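Local coordinates for protein mevalonate 3-kinase (Thermoplasma acidophilum, PDB 4RKS) that phosphorylates (R)-mevalonate with ATP to give mevalonate 3-phosphate, a step of the alternative mevalonate pathway of extreme acidophiles that leads to isoprenoids, at residues Ala76-Ile79 with Thr84-Thr87; Ser86-Asp89 with Val93-Val96; Ser102-Ala107 with Lys111-Ser116; Thr170-Asp175 with Ala179-Ile184. All blocks are in the same frame, centred on the assembly; numbering follows the deposited sequence.

Followed from the N terminus, contact 1 comes first: residues 76-79 lead into strand 79-81, and the chain turns back through 84-87, closing a short loop at the surface. Contact 2 begins where contact 1 ends, sharing S86 and T87, and closes the next loop onto the start of helix 92-99. Contact 3 then joins helix 101-108 to strand 113-120, whose Y115 pairs with H78 of contact 1 and packs on V93 of contact 2. Contacts 1 and 2 thus lie close to Y115 of the ATP site; none of the three is nested in another. Contact 4, a hairpin on strands 169-174 and 179-185, follows in series, its nearest atoms about 15 Å from contact 2.

Contact 1 of 4, residues Ala76-Ile79 with Thr84-Thr87; sequences ATHI and TEST
H78 turns its ring carbon CG away from its own carbonyl carbon (chi1 -58°), while E85 sets CG opposite its backbone N (chi1 -173°) and runs on extended, and the two side chains meet at their polar ends. They do so across a short beta hairpin at the edge of the N-terminal domain of this GHMP kinase family member, where residues 76-79 lead into strand 79-81 and strand 84-86 returns beside it. H78 ND1 donates to E85 OE2 at 2.7 Å, a His-carboxylate hydrogen bond with the acceptor close to the ring plane. The carboxylate receives it on the syn side of OE2, with the two planes 33° apart. Beside this pair the backbones join: S86 N gives its proton to I79 O at 2.8 Å, and E85 CA adds a CA-H...O contact to the same oxygen. The I79 side chain packs on V93 of helix 92-99 and lies near the ATP-binding Y115, while S86 OG accepts from D88 N. The backbone N of H78 bonds S114 OG. A water bridges the segments, accepting from I79 N and donating to S86 O and, at 2.7 Å, to E85 OE2.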
loop_
_atom_site.group_PDB
_atom_site.type_symbol
_atom_site.label_atom_id
_atom_site.label_comp_id
_atom_site.label_asym_id
_atom_site.label_seq_id
_atom_site.Cartn_x
_atom_site.Cartn_y
_atom_site.Cartn_z
ATOM N N ALA A 76 -4.551 25.185 17.304
ATOM C CA ALA A 76 -5.729 24.685 16.617
ATOM C C ALA A 76 -5.289 23.557 15.699
ATOM O O ALA A 76 -4.114 23.465 15.352
ATOM C CB ALA A 76 -6.406 25.795 15.838
ATOM N N THR A 77 -6.216 22.690 15.312
ATOM C CA THR A 77 -5.844 21.528 14.520
ATOM C C THR A 77 -5.796 21.854 13.022
ATOM O O THR A 77 -6.797 22.269 12.428
ATOM C CB THR A 77 -6.805 20.370 14.773
ATOM O OG1 THR A 77 -6.766 20.041 16.165
ATOM C CG2 THR A 77 -6.399 19.141 13.960
ATOM N N HIS A 78 -4.611 21.699 12.443
ATOM C CA HIS A 78 -4.393 21.871 11.004
ATOM C C HIS A 78 -3.907 20.573 10.365
ATOM O O HIS A 78 -3.115 19.830 10.951
ATOM C CB HIS A 78 -3.366 22.963 10.710
ATOM C CG HIS A 78 -3.719 24.309 11.264
ATOM N ND1 HIS A 78 -4.367 25.276 10.525
ATOM C CD2 HIS A 78 -3.484 24.859 12.480
ATOM C CE1 HIS A 78 -4.535 26.357 11.266
ATOM N NE2 HIS A 78 -4.010 26.130 12.459
ATOM N N ILE A 79 -4.392 20.311 9.156
ATOM C CA ILE A 79 -3.941 19.182 8.350
ATOM C C ILE A 79 -3.359 19.742 7.066
ATOM O O ILE A 79 -4.032 20.500 6.372
ATOM C CB ILE A 79 -5.089 18.219 7.995
ATOM C CG1 ILE A 79 -5.862 17.804 9.249
ATOM C CG2 ILE A 79 -4.561 17.032 7.200
ATOM C CD1 ILE A 79 -5.011 17.172 10.283
ATOM N N THR A 84 -0.382 22.095 1.339
ATOM C CA THR A 84 -1.744 22.549 1.049
ATOM C C THR A 84 -2.689 22.147 2.173
ATOM O O THR A 84 -2.828 20.962 2.482
ATOM C CB THR A 84 -2.272 21.989 -0.305
ATOM O OG1 THR A 84 -1.410 22.428 -1.358
ATOM C CG2 THR A 84 -3.677 22.515 -0.595
ATOM N N GLU A 85 -3.343 23.130 2.783
ATOM C CA GLU A 85 -4.199 22.822 3.918
ATOM C C GLU A 85 -5.431 22.045 3.463
ATOM O O GLU A 85 -5.948 22.242 2.371
ATOM C CB GLU A 85 -4.608 24.093 4.673
ATOM C CG GLU A 85 -5.362 23.760 5.966
ATOM C CD GLU A 85 -5.393 24.896 6.978
ATOM O OE1 GLU A 85 -5.318 26.065 6.559
ATOM O OE2 GLU A 85 -5.508 24.604 8.194
ATOM N N SER A 86 -5.875 21.130 4.305
ATOM C CA SER A 86 -7.039 20.318 4.018
ATOM C C SER A 86 -8.077 20.618 5.069
ATOM O O SER A 86 -7.741 20.690 6.248
ATOM C CB SER A 86 -6.674 18.827 4.022
ATOM O OG SER A 86 -7.825 18.018 4.161
ATOM N N THR A 87 -9.331 20.801 4.669
ATOM C CA THR A 87 -10.376 21.026 5.660
ATOM C C THR A 87 -10.736 19.738 6.390
ATOM O O THR A 87 -11.555 19.781 7.311
ATOM C CB THR A 87 -11.650 21.603 5.045
ATOM O OG1 THR A 87 -12.109 20.727 4.011
ATOM C CG2 THR A 87 -11.388 23.002 4.470
HETATM O O HOH W 1 -6.736 22.182 8.532
#

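Contact 2 of 4, residues Ser86-Asp89 with Val93-Val96; sequences STDD and VRRV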
loop_
_atom_site.group_PDB
_atom_site.type_symbol
_atom_site.label_atom_id
_atom_site.label_comp_id
_atom_site.label_asym_id
_atom_site.label_seq_id
_atom_site.Cartn_x
_atom_site.Cartn_y
_atom_site.Cartn_z
ATOM N N SER A 86 -5.875 21.130 4.305
ATOM C CA SER A 86 -7.039 20.318 4.018
ATOM C C SER A 86 -8.077 20.618 5.069
ATOM O O SER A 86 -7.741 20.690 6.248
ATOM C CB SER A 86 -6.674 18.827 4.022
ATOM O OG SER A 86 -7.825 18.018 4.161
ATOM N N THR A 87 -9.331 20.801 4.669
ATOM C CA THR A 87 -10.376 21.026 5.660
ATOM C C THR A 87 -10.736 19.738 6.390
ATOM O O THR A 87 -11.555 19.781 7.311
ATOM C CB THR A 87 -11.650 21.603 5.045
ATOM O OG1 THR A 87 -12.109 20.727 4.011
ATOM C CG2 THR A 87 -11.388 23.002 4.470
ATOM N N ASP A 88 -10.131 18.617 5.964
ATOM C CA ASP A 88 -10.321 17.280 6.561
ATOM C C ASP A 88 -11.751 17.104 7.063
ATOM O O ASP A 88 -11.983 16.707 8.206
ATOM C CB ASP A 88 -9.318 17.060 7.705
ATOM C CG ASP A 88 -9.347 15.631 8.264
ATOM O OD1 ASP A 88 -9.123 14.669 7.494
ATOM O OD2 ASP A 88 -9.617 15.477 9.480
ATOM N N ASP A 89 -12.711 17.432 6.206
ATOM C CA ASP A 89 -14.077 17.661 6.666
ATOM C C ASP A 89 -14.807 16.365 7.037
ATOM O O ASP A 89 -15.883 16.402 7.639
ATOM C CB ASP A 89 -14.862 18.417 5.598
ATOM C CG ASP A 89 -15.072 17.596 4.350
ATOM O OD1 ASP A 89 -14.122 16.906 3.909
ATOM O OD2 ASP A 89 -16.191 17.632 3.822
ATOM N N VAL A 93 -8.377 12.152 9.235
ATOM C CA VAL A 93 -7.148 12.191 10.025
ATOM C C VAL A 93 -7.438 12.653 11.455
ATOM O O VAL A 93 -6.872 12.125 12.413
ATOM C CB VAL A 93 -6.088 13.114 9.375
ATOM C CG1 VAL A 93 -4.916 13.366 10.332
ATOM C CG2 VAL A 93 -5.596 12.506 8.061
ATOM N N ARG A 94 -8.339 13.622 11.600
ATOM C CA ARG A 94 -8.648 14.165 12.913
ATOM C C ARG A 94 -9.274 13.124 13.856
ATOM O O ARG A 94 -9.085 13.208 15.061
ATOM C CB ARG A 94 -9.552 15.393 12.779
ATOM C CG ARG A 94 -8.790 16.628 12.275
ATOM C CD ARG A 94 -9.570 17.922 12.438
ATOM N NE ARG A 94 -10.811 17.918 11.677
ATOM C CZ ARG A 94 -11.655 18.943 11.622
ATOM N NH1 ARG A 94 -11.386 20.065 12.282
ATOM N NH2 ARG A 94 -12.768 18.846 10.906
ATOM N N ARG A 95 -9.988 12.144 13.307
ATOM C CA ARG A 95 -10.499 11.015 14.099
ATOM C C ARG A 95 -9.391 10.270 14.828
ATOM O O ARG A 95 -9.514 9.974 16.021
ATOM C CB ARG A 95 -11.250 10.014 13.222
ATOM C CG ARG A 95 -12.751 10.078 13.367
ATOM C CD ARG A 95 -13.424 9.015 12.519
ATOM N NE ARG A 95 -14.810 9.368 12.228
ATOM C CZ ARG A 95 -15.179 10.156 11.225
ATOM N NH1 ARG A 95 -16.461 10.428 11.026
ATOM N NH2 ARG A 95 -14.263 10.671 10.416
ATOM N N VAL A 96 -8.326 9.953 14.093
ATOM C CA VAL A 96 -7.165 9.249 14.647
ATOM C C VAL A 96 -6.482 10.094 15.704
ATOM O O VAL A 96 -6.129 9.610 16.787
ATOM C CB VAL A 96 -6.135 8.896 13.556
ATOM C CG1 VAL A 96 -4.892 8.288 14.179
ATOM C CG2 VAL A 96 -6.742 7.965 12.525
#
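D88 points its carboxylate straight at the start of helix 92-99, and both oxygens are taken up by backbone N-H groups of the first turn. OD1 accepts from V93 N at 3.2 Å and OD2 from R94 N at 3.1 Å, each met on the syn side, the second more tilted from the carboxylate plane (32°). With CG opposite the backbone N (chi1 -173°), the acid reaches forward from a residue of left-handed backbone. S86 OG steadies that turn by accepting from D88 N, an ST turn. This is the close-packed part: D88 is buried, its CB against I79 of strand 79-81, and D88 OD2 also lies 3.1 Å from R94 CG. With alanine in place of D88, the N-H groups of V93 and R94 would probably lose these acceptors and R94 its nearby negative charge. The outer part is looser. The R94 side chain kinks near its end and runs antiparallel to the acid, and its NE makes a long salt bridge to D88 OD2 (3.5 Å), the two flat groups 71° apart. T87 O sits over one face of the guanidinium, 3.9 Å from R94 NH2, and T87 is exposed. A carboxylate set against the N-terminal turn of a helix, with an arginine alongside, is likely to be stabilised in its charged form.

Contact 3 of 4, residues Ser102-Ala107 with Lys111-Ser116; sequences SVFEEA and KTVSYS
Helix 101-108, in the N-terminal domain of this GHMP kinase family member, packs here on the start of strand 113-120, whose later residues Y115 and S116 belong to the ATP-binding site. The buried part is F104 against V113. The phenylalanine sends its ring toward the strand with CG opposite its own carbonyl carbon (chi1 -60°), and the two methyls of V113 divide the work. CG2 stands over the middle of one ring face, a CH-pi contact of 4.0 Å from V113 CG2 to the centroid of the F104 ring and only 12° off the normal. V113 CG1 lies nearer the root of the side chain, 3.7 Å from F104 CG. The two side chains are set roughly perpendicular. I71 of strand 66-73 and L97 of helix 92-99 touch both residues, and L141 of helix 128-141 adds to F104. At the surface the contact is thinner: E105 curls its carboxylate round to bring OE1 to 3.7 Å from K111 CG, near the start of the lysine's aliphatic chain. The lysine runs out extended, leaving K111 NZ 5.5 Å from E105 OE1, too far for a salt bridge, although the opposite charges should still attract weakly. No hydrogen bond crosses between the segments. An aromatic ring lying between helix and strand, with a valine methyl over its face, is ordinary apolar packing of an alpha/beta domain, here where helices 92-99, 101-108 and 128-141 pack against strands 66-73 and 113-120.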
loop_
_atom_site.group_PDB
_atom_site.type_symbol
_atom_site.label_atom_id
_atom_site.label_comp_id
_atom_site.label_asym_id
_atom_site.label_seq_id
_atom_site.Cartn_x
_atom_site.Cartn_y
_atom_site.Cartn_z
ATOM N N SER A 102 -4.709 11.188 24.668
ATOM C CA SER A 102 -3.955 10.985 25.902
ATOM C C SER A 102 -2.463 10.846 25.616
ATOM O O SER A 102 -1.623 11.319 26.393
ATOM C CB SER A 102 -4.470 9.757 26.665
ATOM O OG SER A 102 -4.340 8.582 25.886
ATOM N N VAL A 103 -2.131 10.219 24.487
ATOM C CA VAL A 103 -0.733 10.086 24.092
ATOM C C VAL A 103 -0.112 11.459 23.868
ATOM O O VAL A 103 0.999 11.733 24.335
ATOM C CB VAL A 103 -0.564 9.232 22.813
ATOM C CG1 VAL A 103 0.896 9.272 22.335
ATOM C CG2 VAL A 103 -0.981 7.796 23.076
ATOM N N PHE A 104 -0.834 12.329 23.166
ATOM C CA PHE A 104 -0.302 13.650 22.856
ATOM C C PHE A 104 -0.251 14.559 24.082
ATOM O O PHE A 104 0.654 15.382 24.216
ATOM C CB PHE A 104 -1.128 14.312 21.754
ATOM C CG PHE A 104 -1.150 13.542 20.482
ATOM C CD1 PHE A 104 0.035 13.276 19.791
ATOM C CD2 PHE A 104 -2.346 13.082 19.963
ATOM C CE1 PHE A 104 0.013 12.558 18.608
ATOM C CE2 PHE A 104 -2.372 12.362 18.780
ATOM C CZ PHE A 104 -1.196 12.100 18.107
ATOM N N GLU A 105 -1.226 14.414 24.974
ATOM C CA GLU A 105 -1.259 15.234 26.185
ATOM C C GLU A 105 -0.050 14.929 27.068
ATOM O O GLU A 105 0.591 15.831 27.623
ATOM C CB GLU A 105 -2.560 14.995 26.962
ATOM C CG GLU A 105 -2.500 15.443 28.419
ATOM C CD GLU A 105 -2.959 16.878 28.617
ATOM O OE1 GLU A 105 -3.974 17.272 27.999
ATOM O OE2 GLU A 105 -2.312 17.607 29.400
ATOM N N GLU A 106 0.257 13.645 27.192
ATOM C CA GLU A 106 1.420 13.207 27.958
ATOM C C GLU A 106 2.720 13.675 27.317
ATOM O O GLU A 106 3.629 14.149 27.996
ATOM C CB GLU A 106 1.424 11.684 28.091
ATOM C CG GLU A 106 2.740 11.101 28.588
ATOM C CD GLU A 106 2.908 11.208 30.095
ATOM O OE1 GLU A 106 1.981 11.710 30.772
ATOM O OE2 GLU A 106 3.970 10.784 30.603
ATOM N N ALA A 107 2.803 13.547 26.000
ATOM C CA ALA A 107 4.032 13.839 25.290
ATOM C C ALA A 107 4.243 15.336 25.061
ATOM O O ALA A 107 5.366 15.829 25.152
ATOM C CB ALA A 107 4.043 13.096 23.960
ATOM N N LYS A 111 -3.715 18.162 24.122
ATOM C CA LYS A 111 -4.426 17.273 23.209
ATOM C C LYS A 111 -4.517 17.848 21.800
ATOM O O LYS A 111 -4.882 17.135 20.872
ATOM C CB LYS A 111 -5.849 16.996 23.700
ATOM C CG LYS A 111 -5.953 16.300 25.037
ATOM C CD LYS A 111 -7.418 16.185 25.458
ATOM C CE LYS A 111 -7.565 15.451 26.784
ATOM N NZ LYS A 111 -9.000 15.306 27.188
ATOM N N THR A 112 -4.229 19.137 21.635
ATOM C CA THR A 112 -4.402 19.762 20.321
ATOM C C THR A 112 -3.137 19.604 19.464
ATOM O O THR A 112 -2.107 20.191 19.774
ATOM C CB THR A 112 -4.753 21.252 20.443
ATOM O OG1 THR A 112 -5.946 21.395 21.212
ATOM C CG2 THR A 112 -4.995 21.856 19.066
ATOM N N VAL A 113 -3.210 18.796 18.405
ATOM C CA VAL A 113 -2.036 18.599 17.545
ATOM C C VAL A 113 -2.375 18.796 16.074
ATOM O O VAL A 113 -3.529 18.652 15.669
ATOM C CB VAL A 113 -1.396 17.192 17.708
ATOM C CG1 VAL A 113 -0.852 17.000 19.114
ATOM C CG2 VAL A 113 -2.390 16.064 17.316
ATOM N N SER A 114 -1.361 19.137 15.284
ATOM C CA SER A 114 -1.533 19.300 13.844
ATOM C C SER A 114 -0.708 18.246 13.088
ATOM O O SER A 114 0.226 17.663 13.633
ATOM C CB SER A 114 -1.141 20.720 13.402
ATOM O OG SER A 114 -2.140 21.665 13.747
ATOM N N TYR A 115 -1.083 18.004 11.836
ATOM C CA TYR A 115 -0.468 16.966 11.007
ATOM C C TYR A 115 0.023 17.583 9.700
ATOM O O TYR A 115 -0.731 18.241 9.003
ATOM C CB TYR A 115 -1.480 15.835 10.733
ATOM C CG TYR A 115 -1.137 14.852 9.608
ATOM C CD1 TYR A 115 0.013 14.068 9.641
ATOM C CD2 TYR A 115 -2.000 14.691 8.531
ATOM C CE1 TYR A 115 0.295 13.166 8.610
ATOM C CE2 TYR A 115 -1.731 13.795 7.513
ATOM C CZ TYR A 115 -0.590 13.040 7.549
ATOM O OH TYR A 115 -0.355 12.161 6.521
ATOM N N SER A 116 1.284 17.349 9.379
ATOM C CA SER A 116 1.879 17.858 8.157
ATOM C C SER A 116 2.547 16.698 7.423
ATOM O O SER A 116 3.371 15.960 7.986
ATOM C CB SER A 116 2.884 18.977 8.449
ATOM O OG SER A 116 3.487 19.438 7.248
#

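Contact 4 of 4, residues Thr170-Asp175 with Ala179-Ile184; sequences TITWSD and AYTEKI
W173 and E182 reach across two neighbouring strands on one face: the indole NE1 of W173 donates to E182 OE1 at 3.1 Å, nearly straight at 167°. The carboxylate oxygen lies close to the ring plane, at the indole edge, and is met almost end-on to its C-O bond. W173 places CG opposite its own carbonyl carbon (chi1 -52°), whereas E182 does the reverse, CG opposite its N, and runs on extended; ring and carboxylate planes are 45° apart. E182 OE2 makes a salt bridge with K235. I171 CG2 lies over one face of the indole, while CG1 of I171 packs on I184 CG1 at 3.8 Å. The strands form an antiparallel beta hairpin, 169-174 with 179-185, in the N-terminal domain. Its backbone bonds pair I171 with E182 and W173 with Y180, the one from E182 N to I171 O measuring 2.8 Å. A leucine in place of W173 would probably leave E182 OE1 without this N-H and open a gap beside I171 and the A231 side of helix 220-238. On the opposite face T172 and T181 meet across a non-hydrogen-bonded pair, both with OG1 beside the backbone N. T172 OG1 and T181 OG1 come unusually close (2.5 Å), which leaves the bond between them doubtful; E151 OE2 is hydrogen-bonded with T181 OG1. T170, near the substrate-binding R163, sets its CB against T181 CG2 at 3.7 Å.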
loop_
_atom_site.group_PDB
_atom_site.type_symbol
_atom_site.label_atom_id
_atom_site.label_comp_id
_atom_site.label_asym_id
_atom_site.label_seq_id
_atom_site.Cartn_x
_atom_site.Cartn_y
_atom_site.Cartn_z
ATOM N N THR A 170 3.241 -8.759 3.607
ATOM C CA THR A 170 2.262 -8.973 4.658
ATOM C C THR A 170 1.011 -9.611 4.093
ATOM O O THR A 170 0.765 -9.565 2.876
ATOM C CB THR A 170 1.862 -7.657 5.352
ATOM O OG1 THR A 170 1.370 -6.740 4.368
ATOM C CG2 THR A 170 3.056 -7.051 6.115
ATOM N N ILE A 171 0.249 -10.232 4.985
ATOM C CA ILE A 171 -1.102 -10.661 4.706
ATOM C C ILE A 171 -2.011 -9.965 5.704
ATOM O O ILE A 171 -1.699 -9.902 6.890
ATOM C CB ILE A 171 -1.272 -12.193 4.822
ATOM C CG1 ILE A 171 -0.590 -12.912 3.662
ATOM C CG2 ILE A 171 -2.755 -12.572 4.900
ATOM C CD1 ILE A 171 -0.488 -14.387 3.884
ATOM N N THR A 172 -3.122 -9.417 5.231
ATOM C CA THR A 172 -4.095 -8.850 6.143
ATOM C C THR A 172 -5.348 -9.700 6.070
ATOM O O THR A 172 -6.114 -9.598 5.108
ATOM C CB THR A 172 -4.401 -7.395 5.820
ATOM O OG1 THR A 172 -3.201 -6.634 5.967
ATOM C CG2 THR A 172 -5.475 -6.833 6.775
ATOM N N TRP A 173 -5.500 -10.585 7.057
ATOM C CA TRP A 173 -6.674 -11.463 7.185
ATOM C C TRP A 173 -7.887 -10.632 7.552
ATOM O O TRP A 173 -7.772 -9.713 8.346
ATOM C CB TRP A 173 -6.449 -12.545 8.260
ATOM C CG TRP A 173 -5.166 -13.324 8.085
ATOM C CD1 TRP A 173 -3.975 -13.105 8.726
ATOM C CD2 TRP A 173 -4.941 -14.416 7.187
ATOM N NE1 TRP A 173 -3.036 -14.007 8.300
ATOM C CE2 TRP A 173 -3.596 -14.815 7.345
ATOM C CE3 TRP A 173 -5.743 -15.091 6.260
ATOM C CZ2 TRP A 173 -3.038 -15.866 6.619
ATOM C CZ3 TRP A 173 -5.192 -16.134 5.540
ATOM C CH2 TRP A 173 -3.846 -16.510 5.719
ATOM N N SER A 174 -9.048 -10.954 7.000
ATOM C CA SER A 174 -10.251 -10.177 7.299
ATOM C C SER A 174 -11.519 -10.934 6.937
ATOM O O SER A 174 -11.592 -11.588 5.891
ATOM C CB SER A 174 -10.234 -8.831 6.567
ATOM O OG SER A 174 -11.396 -8.073 6.877
ATOM N N ASP A 175 -12.512 -10.839 7.816
ATOM C CA ASP A 175 -13.820 -11.426 7.577
ATOM C C ASP A 175 -14.864 -10.328 7.385
ATOM O O ASP A 175 -16.064 -10.582 7.392
ATOM C CB ASP A 175 -14.215 -12.360 8.736
ATOM C CG ASP A 175 -14.250 -11.655 10.097
ATOM O OD1 ASP A 175 -14.156 -10.406 10.165
ATOM O OD2 ASP A 175 -14.372 -12.368 11.118
ATOM N N ALA A 179 -10.000 -7.390 11.226
ATOM C CA ALA A 179 -8.870 -7.554 10.311
ATOM C C ALA A 179 -7.557 -7.547 11.085
ATOM O O ALA A 179 -7.396 -6.832 12.097
ATOM C CB ALA A 179 -8.872 -6.466 9.238
ATOM N N TYR A 180 -6.612 -8.349 10.609
ATOM C CA TYR A 180 -5.342 -8.496 11.297
ATOM C C TYR A 180 -4.175 -8.699 10.312
ATOM O O TYR A 180 -4.195 -9.616 9.493
ATOM C CB TYR A 180 -5.433 -9.663 12.295
ATOM C CG TYR A 180 -4.192 -9.835 13.142
ATOM C CD1 TYR A 180 -3.135 -10.631 12.709
ATOM C CD2 TYR A 180 -4.069 -9.185 14.368
ATOM C CE1 TYR A 180 -1.985 -10.780 13.478
ATOM C CE2 TYR A 180 -2.926 -9.331 15.148
ATOM C CZ TYR A 180 -1.888 -10.126 14.698
ATOM O OH TYR A 180 -0.753 -10.275 15.465
ATOM N N THR A 181 -3.157 -7.837 10.400
ATOM C CA THR A 181 -2.029 -7.872 9.458
ATOM C C THR A 181 -0.838 -8.621 10.066
ATOM O O THR A 181 -0.412 -8.337 11.181
ATOM C CB THR A 181 -1.580 -6.465 9.037
ATOM O OG1 THR A 181 -2.630 -5.820 8.306
ATOM C CG2 THR A 181 -0.315 -6.532 8.158
ATOM N N GLU A 182 -0.312 -9.573 9.311
ATOM C CA GLU A 182 0.787 -10.418 9.755
ATOM C C GLU A 182 1.988 -10.273 8.809
ATOM O O GLU A 182 1.819 -10.283 7.587
ATOM C CB GLU A 182 0.313 -11.888 9.813
ATOM C CG GLU A 182 1.422 -12.928 9.892
ATOM C CD GLU A 182 0.919 -14.380 9.834
ATOM O OE1 GLU A 182 -0.228 -14.640 9.389
ATOM O OE2 GLU A 182 1.701 -15.270 10.230
ATOM N N LYS A 183 3.191 -10.154 9.371
ATOM C CA LYS A 183 4.416 -10.121 8.575
ATOM C C LYS A 183 4.786 -11.525 8.137
ATOM O O LYS A 183 4.925 -12.414 8.972
ATOM C CB LYS A 183 5.567 -9.512 9.372
ATOM C CG LYS A 183 5.398 -8.039 9.643
ATOM C CD LYS A 183 5.938 -7.660 11.017
ATOM C CE LYS A 183 7.449 -7.735 11.053
ATOM N NZ LYS A 183 7.989 -7.155 12.313
ATOM N N ILE A 184 4.974 -11.712 6.833
ATOM C CA ILE A 184 5.178 -13.043 6.265
ATOM C C ILE A 184 6.619 -13.270 5.811
ATOM O O ILE A 184 7.176 -14.351 6.012
ATOM C CB ILE A 184 4.210 -13.270 5.068
ATOM C CG1 ILE A 184 2.755 -13.144 5.530
ATOM C CG2 ILE A 184 4.422 -14.609 4.458
ATOM C CD1 ILE A 184 2.346 -14.173 6.576
#